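Local coordinates for putative type VI secretion protein (Escherichia coli, PDB 3U66) that is probably a structural component of the type VI secretion machinery, its cytoplasmic domain being attached to the bacterial inner membrane, at residues W17-Q22 with Y65-L70; K33-R38 with R86-D91; A103-W108 with Q139-D144. All blocks are in the same frame, centred on the assembly; numbering follows the deposited sequence.

Contact 1: W17-Q22 with Y65-L70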
loop_
_atom_site.group_PDB
_atom_site.type_symbol
_atom_site.label_atom_id
_atom_site.label_comp_id
_atom_site.label_asym_id
_atom_site.label_seq_id
_atom_site.Cartn_x
_atom_site.Cartn_y
_atom_site.Cartn_z
ATOM N N TRP A 17 5.866 0.113 -8.025
ATOM C CA TRP A 17 6.334 0.925 -6.903
ATOM C C TRP A 17 6.960 2.236 -7.367
ATOM O O TRP A 17 6.694 3.278 -6.761
ATOM C CB TRP A 17 7.314 0.147 -6.023
ATOM C CG TRP A 17 6.674 -0.870 -5.120
ATOM C CD1 TRP A 17 5.369 -0.917 -4.710
ATOM C CD2 TRP A 17 7.332 -1.973 -4.478
ATOM N NE1 TRP A 17 5.170 -1.996 -3.881
ATOM C CE2 TRP A 17 6.364 -2.650 -3.704
ATOM C CE3 TRP A 17 8.647 -2.478 -4.519
ATOM C CZ2 TRP A 17 6.659 -3.813 -2.984
ATOM C CZ3 TRP A 17 8.948 -3.607 -3.772
ATOM C CH2 TRP A 17 7.960 -4.268 -3.021
ATOM N N LEU A 18 7.748 2.195 -8.467
ATOM C CA LEU A 18 8.361 3.394 -9.015
ATOM C C LEU A 18 7.285 4.314 -9.601
ATOM O O LEU A 18 7.354 5.527 -9.394
ATOM C CB LEU A 18 9.456 3.042 -10.034
ATOM C CG LEU A 18 10.334 4.197 -10.564
ATOM C CD1 LEU A 18 11.185 4.845 -9.450
ATOM C CD2 LEU A 18 11.224 3.714 -11.707
HETATM N N MSE A 19 6.260 3.725 -10.268
HETATM C CA MSE A 19 5.117 4.437 -10.845
HETATM C C MSE A 19 4.315 5.180 -9.774
HETATM O O MSE A 19 4.001 6.349 -9.986
HETATM C CB MSE A 19 4.235 3.480 -11.665
HETATM C CG MSE A 19 2.993 4.128 -12.317
HETATM SE SE MSE A 19 1.539 2.855 -12.797
HETATM C CE MSE A 19 1.626 1.678 -11.261
ATOM N N VAL A 20 4.010 4.528 -8.624
ATOM C CA VAL A 20 3.288 5.187 -7.519
ATOM C C VAL A 20 4.126 6.317 -6.924
ATOM O O VAL A 20 3.585 7.392 -6.663
ATOM C CB VAL A 20 2.590 4.283 -6.441
ATOM C CG1 VAL A 20 2.336 2.861 -6.928
ATOM C CG2 VAL A 20 3.316 4.287 -5.097
ATOM N N SER A 21 5.457 6.089 -6.781
ATOM C CA SER A 21 6.414 7.075 -6.273
ATOM C C SER A 21 6.439 8.322 -7.173
ATOM O O SER A 21 6.488 9.439 -6.658
ATOM C CB SER A 21 7.809 6.470 -6.158
ATOM O OG SER A 21 8.614 7.227 -5.269
ATOM N N GLN A 22 6.354 8.129 -8.506
ATOM C CA GLN A 22 6.311 9.230 -9.470
ATOM C C GLN A 22 4.987 9.991 -9.399
ATOM O O GLN A 22 5.002 11.220 -9.449
ATOM C CB GLN A 22 6.607 8.753 -10.903
ATOM C CG GLN A 22 8.082 8.451 -11.177
ATOM C CD GLN A 22 8.985 9.635 -10.944
ATOM O OE1 GLN A 22 9.623 9.762 -9.890
ATOM N NE2 GLN A 22 9.055 10.525 -11.921
ATOM N N TYR A 65 -3.178 -6.880 -2.974
ATOM C CA TYR A 65 -4.183 -6.065 -2.297
ATOM C C TYR A 65 -3.543 -4.758 -1.829
ATOM O O TYR A 65 -4.040 -3.683 -2.170
ATOM C CB TYR A 65 -4.797 -6.821 -1.104
ATOM C CG TYR A 65 -5.976 -6.109 -0.477
ATOM C CD1 TYR A 65 -5.804 -5.238 0.592
ATOM C CD2 TYR A 65 -7.272 -6.325 -0.944
ATOM C CE1 TYR A 65 -6.881 -4.563 1.158
ATOM C CE2 TYR A 65 -8.359 -5.663 -0.380
ATOM C CZ TYR A 65 -8.158 -4.776 0.664
ATOM O OH TYR A 65 -9.216 -4.107 1.220
ATOM N N ALA A 66 -2.410 -4.866 -1.089
ATOM C CA ALA A 66 -1.643 -3.733 -0.568
ATOM C C ALA A 66 -1.217 -2.826 -1.701
ATOM O O ALA A 66 -1.349 -1.614 -1.570
ATOM C CB ALA A 66 -0.427 -4.222 0.205
ATOM N N PHE A 67 -0.786 -3.407 -2.834
ATOM C CA PHE A 67 -0.397 -2.629 -4.015
ATOM C C PHE A 67 -1.569 -1.879 -4.646
ATOM O O PHE A 67 -1.387 -0.719 -5.031
ATOM C CB PHE A 67 0.316 -3.491 -5.066
ATOM C CG PHE A 67 0.845 -2.678 -6.216
ATOM C CD1 PHE A 67 2.060 -2.013 -6.114
ATOM C CD2 PHE A 67 0.125 -2.566 -7.397
ATOM C CE1 PHE A 67 2.539 -1.248 -7.172
ATOM C CE2 PHE A 67 0.605 -1.795 -8.454
ATOM C CZ PHE A 67 1.807 -1.143 -8.331
ATOM N N CYS A 68 -2.745 -2.551 -4.796
ATOM C CA CYS A 68 -3.963 -1.957 -5.351
ATOM C C CYS A 68 -4.382 -0.778 -4.482
ATOM O O CYS A 68 -4.599 0.312 -4.996
ATOM C CB CYS A 68 -5.079 -2.992 -5.465
ATOM S SG CYS A 68 -4.969 -4.048 -6.934
ATOM N N ALA A 69 -4.417 -0.988 -3.155
ATOM C CA ALA A 69 -4.744 0.010 -2.137
ATOM C C ALA A 69 -3.749 1.176 -2.149
ATOM O O ALA A 69 -4.162 2.323 -1.954
ATOM C CB ALA A 69 -4.766 -0.641 -0.766
ATOM N N LEU A 70 -2.451 0.884 -2.399
ATOM C CA LEU A 70 -1.388 1.890 -2.470
ATOM C C LEU A 70 -1.574 2.779 -3.713
ATOM O O LEU A 70 -1.651 4.008 -3.590
ATOM C CB LEU A 70 0.021 1.225 -2.406
ATOM C CG LEU A 70 1.278 2.057 -2.740
ATOM C CD1 LEU A 70 1.483 3.221 -1.770
ATOM C CD2 LEU A 70 2.506 1.179 -2.792
#
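The F67 ring lies between helical segments 17-22 and 65-70, and W17, M19 and V20 meet it. W17 approaches with the pyrrole side of its indole: CD1 lies 3.8 Å from CD1 of F67, and the five-membered ring of W17 and the F67 ring meet obliquely, their planes at 49°. The backbone N of W17 also abuts the ring edge, 3.7 Å from F67 CE1, while the terminal methyl CE of M19, a selenomethionine, reaches CZ on the same rim at 4.1 Å. About one turn after W17, V20 sends CG1 to F67 and CG2 to L70, where CG2 sits 3.8 Å from L70 CG. No hydrogen bond crosses the interface; shape and apolar burial carry it. The torsions explain the reach: CG of F67 is anti to its backbone N (chi1 -174°), which places the ring against helix 7-24, and the M19 chain bends at chi3, bringing CE to the ring. The segment axes run nearly parallel, 21° apart, at 11.1 Å, a spacing that these large side chains bridge. Around this pair, F13 of helix 7-24 meets the F67 ring, and helix 122-133 supplies C127 and R130 against W17 and T131 against L70.

Contact 2: K33-R38 with R86-D91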
loop_
_atom_site.group_PDB
_atom_site.type_symbol
_atom_site.label_atom_id
_atom_site.label_comp_id
_atom_site.label_asym_id
_atom_site.label_seq_id
_atom_site.Cartn_x
_atom_site.Cartn_y
_atom_site.Cartn_z
ATOM N N LYS A 33 -7.404 7.639 -18.099
ATOM C CA LYS A 33 -7.928 6.317 -18.464
ATOM C C LYS A 33 -6.801 5.438 -19.008
ATOM O O LYS A 33 -6.856 4.210 -18.886
ATOM C CB LYS A 33 -9.060 6.444 -19.496
ATOM N N ALA A 34 -5.771 6.081 -19.597
ATOM C CA ALA A 34 -4.578 5.431 -20.139
ATOM C C ALA A 34 -3.717 4.884 -18.991
ATOM O O ALA A 34 -3.111 3.817 -19.133
ATOM C CB ALA A 34 -3.781 6.423 -20.971
ATOM N N LEU A 35 -3.684 5.619 -17.851
ATOM C CA LEU A 35 -2.960 5.241 -16.638
ATOM C C LEU A 35 -3.630 4.047 -15.946
ATOM O O LEU A 35 -2.924 3.142 -15.505
ATOM C CB LEU A 35 -2.833 6.434 -15.673
ATOM C CG LEU A 35 -1.889 6.239 -14.483
ATOM C CD1 LEU A 35 -0.447 6.486 -14.877
ATOM C CD2 LEU A 35 -2.288 7.124 -13.325
ATOM N N TYR A 36 -4.977 4.041 -15.871
ATOM C CA TYR A 36 -5.771 2.959 -15.283
ATOM C C TYR A 36 -5.518 1.622 -15.994
ATOM O O TYR A 36 -5.480 0.578 -15.341
ATOM C CB TYR A 36 -7.271 3.306 -15.327
ATOM C CG TYR A 36 -8.138 2.411 -14.465
ATOM C CD1 TYR A 36 -8.369 2.710 -13.125
ATOM C CD2 TYR A 36 -8.754 1.280 -14.995
ATOM C CE1 TYR A 36 -9.176 1.898 -12.329
ATOM C CE2 TYR A 36 -9.559 0.455 -14.208
ATOM C CZ TYR A 36 -9.765 0.768 -12.873
ATOM O OH TYR A 36 -10.559 -0.046 -12.096
ATOM N N ARG A 37 -5.336 1.675 -17.308
ATOM C CA ARG A 37 -5.101 0.528 -18.156
ATOM C C ARG A 37 -3.737 -0.043 -17.879
ATOM O O ARG A 37 -3.622 -1.245 -17.721
ATOM C CB ARG A 37 -5.185 0.953 -19.618
ATOM C CG ARG A 37 -6.589 1.207 -20.117
ATOM C CD ARG A 37 -6.538 1.352 -21.611
ATOM N NE ARG A 37 -7.092 0.194 -22.311
ATOM C CZ ARG A 37 -6.432 -0.946 -22.528
ATOM N NH1 ARG A 37 -5.209 -1.117 -22.050
ATOM N NH2 ARG A 37 -7.004 -1.919 -23.218
ATOM N N ARG A 38 -2.698 0.806 -17.823
ATOM C CA ARG A 38 -1.317 0.439 -17.505
ATOM C C ARG A 38 -1.276 -0.142 -16.100
ATOM O O ARG A 38 -0.676 -1.198 -15.911
ATOM C CB ARG A 38 -0.396 1.658 -17.620
ATOM C CG ARG A 38 0.999 1.329 -18.146
ATOM C CD ARG A 38 2.079 1.420 -17.081
ATOM N NE ARG A 38 2.364 2.808 -16.713
ATOM C CZ ARG A 38 3.489 3.223 -16.139
ATOM N NH1 ARG A 38 4.465 2.360 -15.869
ATOM N NH2 ARG A 38 3.650 4.502 -15.832
ATOM N N ARG A 86 -11.683 10.121 -12.863
ATOM C CA ARG A 86 -13.001 9.736 -12.343
ATOM C C ARG A 86 -13.420 8.325 -12.802
ATOM O O ARG A 86 -14.587 7.945 -12.738
ATOM C CB ARG A 86 -14.061 10.801 -12.636
ATOM N N THR A 87 -12.431 7.555 -13.263
ATOM C CA THR A 87 -12.540 6.158 -13.692
ATOM C C THR A 87 -12.268 5.315 -12.442
ATOM O O THR A 87 -13.024 4.386 -12.137
ATOM C CB THR A 87 -11.541 5.865 -14.834
ATOM O OG1 THR A 87 -11.786 6.769 -15.911
ATOM C CG2 THR A 87 -11.630 4.415 -15.351
ATOM N N TRP A 88 -11.208 5.716 -11.685
ATOM C CA TRP A 88 -10.819 5.150 -10.387
ATOM C C TRP A 88 -11.902 5.594 -9.398
ATOM O O TRP A 88 -12.489 4.757 -8.707
ATOM C CB TRP A 88 -9.445 5.673 -9.899
ATOM C CG TRP A 88 -8.339 5.636 -10.897
ATOM C CD1 TRP A 88 -8.253 6.365 -12.047
ATOM C CD2 TRP A 88 -7.100 4.957 -10.765
ATOM N NE1 TRP A 88 -7.064 6.123 -12.673
ATOM C CE2 TRP A 88 -6.327 5.272 -11.903
ATOM C CE3 TRP A 88 -6.566 4.094 -9.803
ATOM C CZ2 TRP A 88 -5.062 4.760 -12.112
ATOM C CZ3 TRP A 88 -5.304 3.587 -10.018
ATOM C CH2 TRP A 88 -4.574 3.911 -11.172
ATOM N N GLN A 89 -12.203 6.919 -9.372
ATOM C CA GLN A 89 -13.246 7.476 -8.517
ATOM C C GLN A 89 -14.511 6.617 -8.686
ATOM O O GLN A 89 -15.054 6.152 -7.682
ATOM C CB GLN A 89 -13.490 8.965 -8.836
ATOM N N GLN A 90 -14.918 6.343 -9.954
ATOM C CA GLN A 90 -16.067 5.498 -10.280
ATOM C C GLN A 90 -15.776 4.053 -9.853
ATOM O O GLN A 90 -16.483 3.533 -8.991
ATOM C CB GLN A 90 -16.407 5.575 -11.784
ATOM N N ASP A 91 -14.735 3.413 -10.437
ATOM C CA ASP A 91 -14.345 2.029 -10.126
ATOM C C ASP A 91 -12.824 1.890 -9.925
ATOM O O ASP A 91 -12.093 1.801 -10.916
ATOM C CB ASP A 91 -14.844 1.045 -11.207
ATOM C CG ASP A 91 -16.349 1.005 -11.390
ATOM O OD1 ASP A 91 -17.076 0.951 -10.367
ATOM O OD2 ASP A 91 -16.801 0.973 -12.557
#
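Two aromatic side chains, Y36 and W88, run alongside each other, pointing opposite ways, with their rings at right angles. The phenol ring of Y36 turns its edge to the indole face, the planes 89° apart, and CD1 stands over the middle of the bicycle, 3.5 Å from W88 CE2. Their first torsions make this possible: CG of Y36 is anti to its backbone N (chi1 -167°), which places the ring edge against the indole of W88, whereas CG of W88 is anti to its own carbonyl carbon (chi1 -48°), which lays the indole face against the edge of the phenol. T87 has CG2 anti to the backbone N, and this methyl lies over one face of the phenol, 4.2 Å from the centroid of the Y36 ring, in a CH-pi contact; its OG1 is hydrogen-bonded to the backbone O of W85. L35, also with CG anti to N, brings CD2 to within 3.8 Å of W88 CZ2. At the phenol tip, OH of Y36 makes a weak hydrogen bond to the backbone O of D91 at 2.7 Å, with the carbonyl of P92 a second possible acceptor. This T-shaped aromatic pair joins helix 32-52 to the short, weakly bonded helix 87-90 at the surface of this all-helical DotU-family domain.

Contact 3: A103-W108 with Q139-D144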
loop_
_atom_site.group_PDB
_atom_site.type_symbol
_atom_site.label_atom_id
_atom_site.label_comp_id
_atom_site.label_asym_id
_atom_site.label_seq_id
_atom_site.Cartn_x
_atom_site.Cartn_y
_atom_site.Cartn_z
ATOM N N ALA A 103 -10.478 -0.429 1.159
ATOM C CA ALA A 103 -9.095 -0.892 1.314
ATOM C C ALA A 103 -8.292 -0.001 2.249
ATOM O O ALA A 103 -7.390 -0.494 2.915
ATOM C CB ALA A 103 -8.409 -1.016 -0.033
ATOM N N GLY A 104 -8.668 1.272 2.344
ATOM C CA GLY A 104 -8.037 2.232 3.243
ATOM C C GLY A 104 -8.172 1.829 4.698
ATOM O O GLY A 104 -7.273 2.089 5.502
ATOM N N GLU A 105 -9.272 1.129 5.024
ATOM C CA GLU A 105 -9.591 0.642 6.363
ATOM C C GLU A 105 -9.141 -0.813 6.563
ATOM O O GLU A 105 -8.414 -1.096 7.525
ATOM C CB GLU A 105 -11.105 0.778 6.624
ATOM C CG GLU A 105 -11.495 0.808 8.091
ATOM C CD GLU A 105 -12.980 0.967 8.352
ATOM O OE1 GLU A 105 -13.579 1.934 7.829
ATOM O OE2 GLU A 105 -13.539 0.146 9.114
ATOM N N GLU A 106 -9.580 -1.735 5.676
ATOM C CA GLU A 106 -9.268 -3.152 5.852
ATOM C C GLU A 106 -7.837 -3.614 5.586
ATOM O O GLU A 106 -7.489 -4.714 6.023
ATOM C CB GLU A 106 -10.361 -4.111 5.333
ATOM C CG GLU A 106 -10.704 -4.001 3.863
ATOM N N LEU A 107 -6.979 -2.773 4.951
ATOM C CA LEU A 107 -5.564 -3.129 4.769
ATOM C C LEU A 107 -4.826 -3.031 6.118
ATOM O O LEU A 107 -3.956 -3.849 6.399
ATOM C CB LEU A 107 -4.873 -2.297 3.673
ATOM C CG LEU A 107 -3.367 -2.529 3.429
ATOM C CD1 LEU A 107 -3.070 -3.972 2.975
ATOM C CD2 LEU A 107 -2.832 -1.537 2.431
ATOM N N TRP A 108 -5.209 -2.052 6.960
ATOM C CA TRP A 108 -4.686 -1.882 8.315
ATOM C C TRP A 108 -5.100 -3.070 9.176
ATOM O O TRP A 108 -4.298 -3.561 9.960
ATOM C CB TRP A 108 -5.178 -0.562 8.939
ATOM C CG TRP A 108 -4.344 0.609 8.534
ATOM C CD1 TRP A 108 -4.714 1.633 7.713
ATOM C CD2 TRP A 108 -2.954 0.817 8.824
ATOM N NE1 TRP A 108 -3.656 2.488 7.511
ATOM C CE2 TRP A 108 -2.559 2.003 8.176
ATOM C CE3 TRP A 108 -2.002 0.105 9.572
ATOM C CZ2 TRP A 108 -1.253 2.495 8.240
ATOM C CZ3 TRP A 108 -0.717 0.615 9.666
ATOM C CH2 TRP A 108 -0.357 1.801 9.017
ATOM N N GLN A 139 -7.316 4.753 6.249
ATOM C CA GLN A 139 -8.186 5.251 7.307
ATOM C C GLN A 139 -8.136 4.218 8.433
ATOM O O GLN A 139 -8.899 3.249 8.439
ATOM C CB GLN A 139 -9.630 5.484 6.824
ATOM C CG GLN A 139 -9.795 6.472 5.663
ATOM C CD GLN A 139 -9.824 5.774 4.320
ATOM O OE1 GLN A 139 -10.531 4.775 4.113
ATOM N NE2 GLN A 139 -9.076 6.303 3.359
ATOM N N TYR A 140 -7.170 4.390 9.344
ATOM C CA TYR A 140 -6.974 3.497 10.482
ATOM C C TYR A 140 -8.041 3.737 11.539
ATOM O O TYR A 140 -8.344 4.885 11.897
ATOM C CB TYR A 140 -5.570 3.681 11.079
ATOM C CG TYR A 140 -5.244 2.752 12.237
ATOM C CD1 TYR A 140 -4.736 1.477 12.010
ATOM C CD2 TYR A 140 -5.376 3.181 13.555
ATOM C CE1 TYR A 140 -4.414 0.627 13.071
ATOM C CE2 TYR A 140 -5.064 2.336 14.624
ATOM C CZ TYR A 140 -4.578 1.062 14.379
ATOM O OH TYR A 140 -4.263 0.228 15.431
ATOM N N ARG A 141 -8.626 2.631 12.004
ATOM C CA ARG A 141 -9.652 2.580 13.041
ATOM C C ARG A 141 -9.294 1.402 13.941
ATOM O O ARG A 141 -8.809 0.379 13.445
ATOM C CB ARG A 141 -11.068 2.344 12.457
ATOM C CG ARG A 141 -11.397 3.018 11.126
ATOM C CD ARG A 141 -12.271 4.239 11.290
ATOM N NE ARG A 141 -11.496 5.477 11.172
ATOM C CZ ARG A 141 -11.534 6.290 10.118
ATOM N NH1 ARG A 141 -12.318 6.020 9.085
ATOM N NH2 ARG A 141 -10.793 7.392 10.106
ATOM N N SER A 142 -9.535 1.539 15.256
ATOM C CA SER A 142 -9.290 0.483 16.244
ATOM C C SER A 142 -9.986 0.835 17.545
ATOM O O SER A 142 -9.485 1.683 18.301
ATOM C CB SER A 142 -7.796 0.257 16.484
ATOM O OG SER A 142 -7.588 -0.966 17.174
ATOM N N GLN A 143 -11.151 0.201 17.811
ATOM C CA GLN A 143 -11.895 0.449 19.048
ATOM C C GLN A 143 -11.201 -0.233 20.240
ATOM O O GLN A 143 -11.745 -1.157 20.856
ATOM C CB GLN A 143 -13.403 0.115 18.920
ATOM C CG GLN A 143 -14.187 1.072 17.995
ATOM C CD GLN A 143 -14.415 2.502 18.499
ATOM O OE1 GLN A 143 -15.366 3.174 18.082
ATOM N NE2 GLN A 143 -13.546 3.039 19.357
ATOM N N ASP A 144 -9.947 0.216 20.504
ATOM C CA ASP A 144 -9.035 -0.238 21.553
ATOM C C ASP A 144 -7.800 0.692 21.700
ATOM O O ASP A 144 -7.668 1.689 20.980
ATOM C CB ASP A 144 -8.678 -1.752 21.395
ATOM C CG ASP A 144 -7.347 -2.145 20.765
ATOM O OD1 ASP A 144 -6.854 -3.249 21.068
ATOM O OD2 ASP A 144 -6.820 -1.366 19.948
#
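W108 leaves helix 103-115 toward segment 139-144 and meets Y140 along its length. Its CB lies 3.7 Å from Y140 CD1, and CG is nearer still, at 3.6 Å from the same atom. CD1 of the indole lies 4.0 Å from CA and CB of Y140, whose CB stands over the five-membered ring as a CH-pi partner, while CD2 and CE3 complete the face on which CD1 of the tyrosine rests. The two planes are 87° apart, a T-shaped pair with the phenol edge toward the indole face. At the polar corner, NE1 donates to the carbonyl of T137, which helps to hold the ring's rotation. An alanine here removes the indole and its bond to T137, and would probably leave segment 139-144 less firmly held against the helix. The backbone adds its own tie: N of Q139 donates to O of G104 at 2.8 Å, nearly straight (171°) but from above the carbonyl plane. Close by, Q139 OE1 lies 3.7 Å from G104 CA. E105 and R141 meet through their aliphatic CG atoms, their opposite charges too far apart for a salt bridge. L132 of helix 122-133 also touches W108, and R148 and V151 of helix 148-157 touch the side chains of both W108 and Y140.

The three contacts illustrate how a helical domain is knit together by pairings of different kinds: a wholly apolar one inside, two T-shaped aromatic pairs toward the surface. The centre of contact 1 lies about 6 Å from the centre of the chain, those of contacts 2 and 3 about 18 and 13 Å. Contact 1 touches both others: M19 CG packs 3.6 Å from R38 NH2 of contact 2, and A69 CB lies 3.7 Å from A103 CB of contact 3, where Y65 also meets E106. Contacts 2 and 3, with centres about 24 Å apart, do not touch. The segments of contacts 1 and 2 alternate along the chain, whereas contact 3 follows in series.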